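PDB 4E9X: multicopper oxidase, which probably couples the one-electron oxidation of substrates at a mononuclear copper to the reduction of dioxygen to water at a trinuclear copper cluster. Local coordinates for residues E133-S145 with P293-Y305. Sequence-based numbering, arbitrary orientation.
Sequences EKRVTKDVIMMMS and PNFFYSESLKQGY
Phe-296, Ser-298 and Leu-301 dock the loop between strands 270-275 and 306-308 on strand 138-147, a buried loop-to-strand contact made on the second cupredoxin-like domain as the chain returns to the sheet of the first. The loop takes the edge around Asp-139 to Ile-141; further along, Asn-171 and strand 167-170 take over. Val-140 turns its backbone to strand 187-195 on the other edge, so the loop and its water serve Asp-139 N, Asp-139 O and Ile-141 N. Ile-141 N gives Phe-296 O a nearly straight hydrogen bond (2.9 Å, 164° at the hydrogen), on a lone pair. Ser-298 OG donates to Asp-139 O at 2.6 Å, tilted 34° from the carbonyl plane; serine suits this place because its short side chain carries the donor directly to the strand. One water joins Asp-139 N to Ser-298 O. A type I turn from Asn-294 to Tyr-297 presents Phe-296. With CG beside its own backbone N (chi1 -56°), the ring lies alongside Val-140, whose CG1 is 3.6 Å from Phe-296 CB, while Met-142 crosses it, CG 3.8 Å from Phe-296 CD1, its sulfur in an oblique Met-aromatic contact. Phe-295 CD2 stands over the centre of one face of this ring. With an alanine at Phe-296, Met-142 is likely to lose its aromatic partner and a gap to open between Val-140, Met-142 and Phe-295. Ile-141 lies on the opposite side of the strand, where its CD1 meets Leu-301 CD1 at 3.9 Å and Tyr-297 CB at 4.1 Å, near Pro-121 of the first domain. Leu-301 CD1 also lies 3.7 Å from Asp-139 CG, an apolar neighbour for a carboxylate paired with Arg-192. One backbone bond, one serine hydroxyl and one water thus hold the loop, flanked by apolar side chains whose burial is likely to strengthen the bonds.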
# COMPACT_ATOMS: atom_id res chain seq x y z
N GLU A 133 2.43 26.01 7.24
CA GLU A 133 1.01 26.17 7.00
C GLU A 133 0.68 27.65 6.93
O GLU A 133 -0.25 28.05 6.23
CB GLU A 133 0.16 25.47 8.08
CG GLU A 133 0.18 23.95 7.77
CD GLU A 133 -0.64 23.22 8.83
OE1 GLU A 133 -0.36 23.36 10.05
OE2 GLU A 133 -1.52 22.48 8.36
N LYS A 134 1.44 28.50 7.59
CA LYS A 134 1.14 29.94 7.52
C LYS A 134 1.57 30.59 6.22
O LYS A 134 1.16 31.73 5.93
CB LYS A 134 1.83 30.64 8.71
CG LYS A 134 1.34 30.20 10.08
CD LYS A 134 1.99 30.96 11.23
CE LYS A 134 1.80 30.27 12.56
NZ LYS A 134 3.01 30.22 13.44
N ARG A 135 2.39 29.95 5.38
CA ARG A 135 2.82 30.47 4.09
C ARG A 135 1.86 30.09 2.99
O ARG A 135 1.94 30.58 1.86
CB ARG A 135 4.18 29.84 3.73
CG ARG A 135 5.29 30.41 4.61
CD ARG A 135 6.66 29.78 4.31
NE ARG A 135 6.94 29.92 2.92
CZ ARG A 135 7.20 28.99 2.01
NH1 ARG A 135 7.26 27.73 2.34
NH2 ARG A 135 7.40 29.49 0.79
N VAL A 136 0.96 29.19 3.30
CA VAL A 136 0.08 28.62 2.29
C VAL A 136 -0.81 29.69 1.65
O VAL A 136 -1.41 30.52 2.35
CB VAL A 136 -0.77 27.53 2.94
CG1 VAL A 136 -1.87 27.05 1.99
CG2 VAL A 136 0.13 26.37 3.36
N THR A 137 -0.91 29.64 0.32
CA THR A 137 -1.74 30.58 -0.44
C THR A 137 -2.90 29.86 -1.10
O THR A 137 -3.84 30.51 -1.56
CB THR A 137 -0.94 31.33 -1.51
OG1 THR A 137 -0.45 30.35 -2.41
CG2 THR A 137 0.24 32.09 -0.87
N LYS A 138 -2.89 28.53 -1.10
CA LYS A 138 -4.00 27.79 -1.72
C LYS A 138 -4.10 26.43 -1.03
O LYS A 138 -3.06 25.79 -0.86
CB LYS A 138 -3.70 27.58 -3.20
CG LYS A 138 -4.92 27.02 -3.97
CD LYS A 138 -4.49 26.63 -5.37
CE LYS A 138 -3.90 27.80 -6.18
NZ LYS A 138 -4.89 28.92 -6.20
N ASP A 139 -5.30 26.06 -0.64
CA ASP A 139 -5.59 24.81 0.08
C ASP A 139 -6.46 23.98 -0.82
O ASP A 139 -7.41 24.54 -1.41
CB ASP A 139 -6.21 25.20 1.43
CG ASP A 139 -6.25 24.11 2.47
OD1 ASP A 139 -5.89 22.95 2.22
OD2 ASP A 139 -6.68 24.46 3.61
N VAL A 140 -6.14 22.71 -0.98
CA VAL A 140 -6.69 21.83 -2.00
C VAL A 140 -7.09 20.50 -1.38
O VAL A 140 -6.27 19.85 -0.75
CB VAL A 140 -5.59 21.59 -3.06
CG1 VAL A 140 -5.97 20.57 -4.14
CG2 VAL A 140 -5.19 22.94 -3.71
N ILE A 141 -8.33 20.10 -1.61
CA ILE A 141 -8.84 18.79 -1.14
C ILE A 141 -8.95 17.86 -2.31
O ILE A 141 -9.61 18.20 -3.31
CB ILE A 141 -10.19 19.00 -0.43
CG1 ILE A 141 -9.95 19.57 0.99
CG2 ILE A 141 -11.03 17.71 -0.37
CD1 ILE A 141 -11.19 20.08 1.69
N MET A 142 -8.36 16.68 -2.20
CA MET A 142 -8.43 15.62 -3.21
C MET A 142 -8.90 14.31 -2.58
O MET A 142 -8.13 13.63 -1.88
CB MET A 142 -7.07 15.36 -3.88
CG MET A 142 -6.64 16.60 -4.72
SD MET A 142 -5.26 16.13 -5.76
CE MET A 142 -4.71 17.69 -6.44
N MET A 143 -10.17 13.94 -2.84
CA MET A 143 -10.73 12.72 -2.22
C MET A 143 -10.85 11.68 -3.31
O MET A 143 -11.62 11.86 -4.29
CB MET A 143 -12.13 13.05 -1.65
CG MET A 143 -12.05 14.20 -0.63
SD MET A 143 -13.58 14.45 0.34
CE MET A 143 -13.48 13.06 1.47
N MET A 144 -10.07 10.63 -3.21
CA MET A 144 -10.01 9.60 -4.25
C MET A 144 -10.96 8.47 -3.95
O MET A 144 -11.14 8.09 -2.79
CB MET A 144 -8.59 9.04 -4.40
CG MET A 144 -7.71 9.82 -5.39
SD MET A 144 -7.39 11.54 -4.94
CE MET A 144 -6.43 11.28 -3.42
N SER A 145 -11.61 7.91 -4.99
CA SER A 145 -12.49 6.76 -4.83
C SER A 145 -12.56 6.04 -6.18
O SER A 145 -11.98 6.43 -7.20
CB SER A 145 -13.86 7.15 -4.31
OG SER A 145 -14.59 7.91 -5.26
N PRO A 293 -13.36 26.89 -10.34
CA PRO A 293 -12.26 27.22 -9.40
C PRO A 293 -12.41 26.53 -8.06
O PRO A 293 -11.46 26.60 -7.24
CB PRO A 293 -12.36 28.72 -9.23
CG PRO A 293 -13.75 29.10 -9.67
CD PRO A 293 -14.24 28.03 -10.64
N ASN A 294 -13.56 25.94 -7.76
CA ASN A 294 -13.78 25.29 -6.48
C ASN A 294 -13.83 23.77 -6.54
O ASN A 294 -14.31 23.15 -5.58
CB ASN A 294 -15.11 25.80 -5.86
CG ASN A 294 -15.13 25.70 -4.36
OD1 ASN A 294 -14.12 25.91 -3.67
ND2 ASN A 294 -16.32 25.41 -3.82
N PHE A 295 -13.32 23.18 -7.59
CA PHE A 295 -13.33 21.72 -7.75
C PHE A 295 -12.56 21.02 -6.64
O PHE A 295 -12.84 19.86 -6.36
CB PHE A 295 -12.74 21.38 -9.12
CG PHE A 295 -12.73 19.86 -9.37
CD1 PHE A 295 -13.88 19.17 -9.69
CD2 PHE A 295 -11.54 19.16 -9.22
CE1 PHE A 295 -13.84 17.77 -9.88
CE2 PHE A 295 -11.48 17.79 -9.40
CZ PHE A 295 -12.63 17.11 -9.72
N PHE A 296 -11.58 21.69 -6.04
CA PHE A 296 -10.84 21.13 -4.91
C PHE A 296 -11.15 21.86 -3.62
O PHE A 296 -10.38 21.80 -2.66
CB PHE A 296 -9.31 21.20 -5.18
CG PHE A 296 -8.87 20.53 -6.46
CD1 PHE A 296 -8.77 19.14 -6.52
CD2 PHE A 296 -8.57 21.27 -7.61
CE1 PHE A 296 -8.34 18.50 -7.68
CE2 PHE A 296 -8.12 20.62 -8.78
CZ PHE A 296 -8.03 19.24 -8.82
N TYR A 297 -12.34 22.52 -3.58
CA TYR A 297 -12.80 23.25 -2.39
C TYR A 297 -11.91 24.42 -2.04
O TYR A 297 -12.00 25.01 -0.97
CB TYR A 297 -13.03 22.34 -1.18
CG TYR A 297 -14.41 21.75 -1.04
CD1 TYR A 297 -15.56 22.51 -1.17
CD2 TYR A 297 -14.55 20.40 -0.72
CE1 TYR A 297 -16.85 21.95 -1.02
CE2 TYR A 297 -15.81 19.82 -0.57
CZ TYR A 297 -16.94 20.60 -0.72
OH TYR A 297 -18.21 20.07 -0.59
N SER A 298 -11.03 24.89 -2.97
CA SER A 298 -10.05 25.92 -2.56
C SER A 298 -10.69 27.26 -2.31
O SER A 298 -10.18 28.01 -1.53
CB SER A 298 -9.00 26.09 -3.67
OG SER A 298 -8.26 24.90 -3.86
N GLU A 299 -11.81 27.54 -2.99
CA GLU A 299 -12.47 28.83 -2.69
C GLU A 299 -13.25 28.70 -1.38
O GLU A 299 -13.15 29.57 -0.50
CB GLU A 299 -13.38 29.25 -3.85
CG GLU A 299 -12.54 29.55 -5.10
CD GLU A 299 -11.46 30.61 -4.86
OE1 GLU A 299 -11.59 31.65 -4.15
OE2 GLU A 299 -10.35 30.44 -5.38
N SER A 300 -13.99 27.61 -1.19
CA SER A 300 -14.72 27.45 0.08
C SER A 300 -13.77 27.48 1.27
O SER A 300 -14.21 28.00 2.31
CB SER A 300 -15.45 26.10 0.11
OG SER A 300 -16.38 26.00 -0.95
N LEU A 301 -12.57 26.91 1.13
CA LEU A 301 -11.63 26.88 2.25
C LEU A 301 -11.20 28.26 2.67
O LEU A 301 -10.71 28.37 3.81
CB LEU A 301 -10.41 26.02 1.87
CG LEU A 301 -10.73 24.53 1.97
CD1 LEU A 301 -9.73 23.69 1.21
CD2 LEU A 301 -10.70 24.05 3.44
N LYS A 302 -11.36 29.31 1.86
CA LYS A 302 -10.99 30.68 2.20
C LYS A 302 -12.14 31.45 2.81
O LYS A 302 -11.93 32.62 3.21
CB LYS A 302 -10.62 31.43 0.90
CG LYS A 302 -9.37 30.87 0.26
CD LYS A 302 -8.88 31.99 -0.67
CE LYS A 302 -9.34 31.62 -2.06
NZ LYS A 302 -8.06 31.40 -2.84
N GLN A 303 -13.35 30.84 2.84
CA GLN A 303 -14.53 31.66 3.16
C GLN A 303 -14.97 31.60 4.60
O GLN A 303 -16.12 31.96 4.87
CB GLN A 303 -15.66 31.23 2.19
CG GLN A 303 -15.34 31.65 0.74
CD GLN A 303 -16.25 31.06 -0.30
OE1 GLN A 303 -17.18 30.34 0.09
NE2 GLN A 303 -16.01 31.34 -1.58
N GLY A 304 -14.09 31.22 5.51
CA GLY A 304 -14.39 31.23 6.96
C GLY A 304 -14.97 29.90 7.42
O GLY A 304 -15.19 28.91 6.70
N TYR A 305 -15.18 29.86 8.74
CA TYR A 305 -15.70 28.62 9.29
C TYR A 305 -17.15 28.42 8.93
O TYR A 305 -17.88 29.40 8.79
CB TYR A 305 -15.50 28.61 10.82
CG TYR A 305 -14.01 28.74 11.13
CD1 TYR A 305 -13.14 27.77 10.64
CD2 TYR A 305 -13.46 29.80 11.87
CE1 TYR A 305 -11.77 27.85 10.88
CE2 TYR A 305 -12.09 29.88 12.12
CZ TYR A 305 -11.26 28.89 11.62
OH TYR A 305 -9.88 28.92 11.83
O HOH W 1 -7.44 28.06 -0.75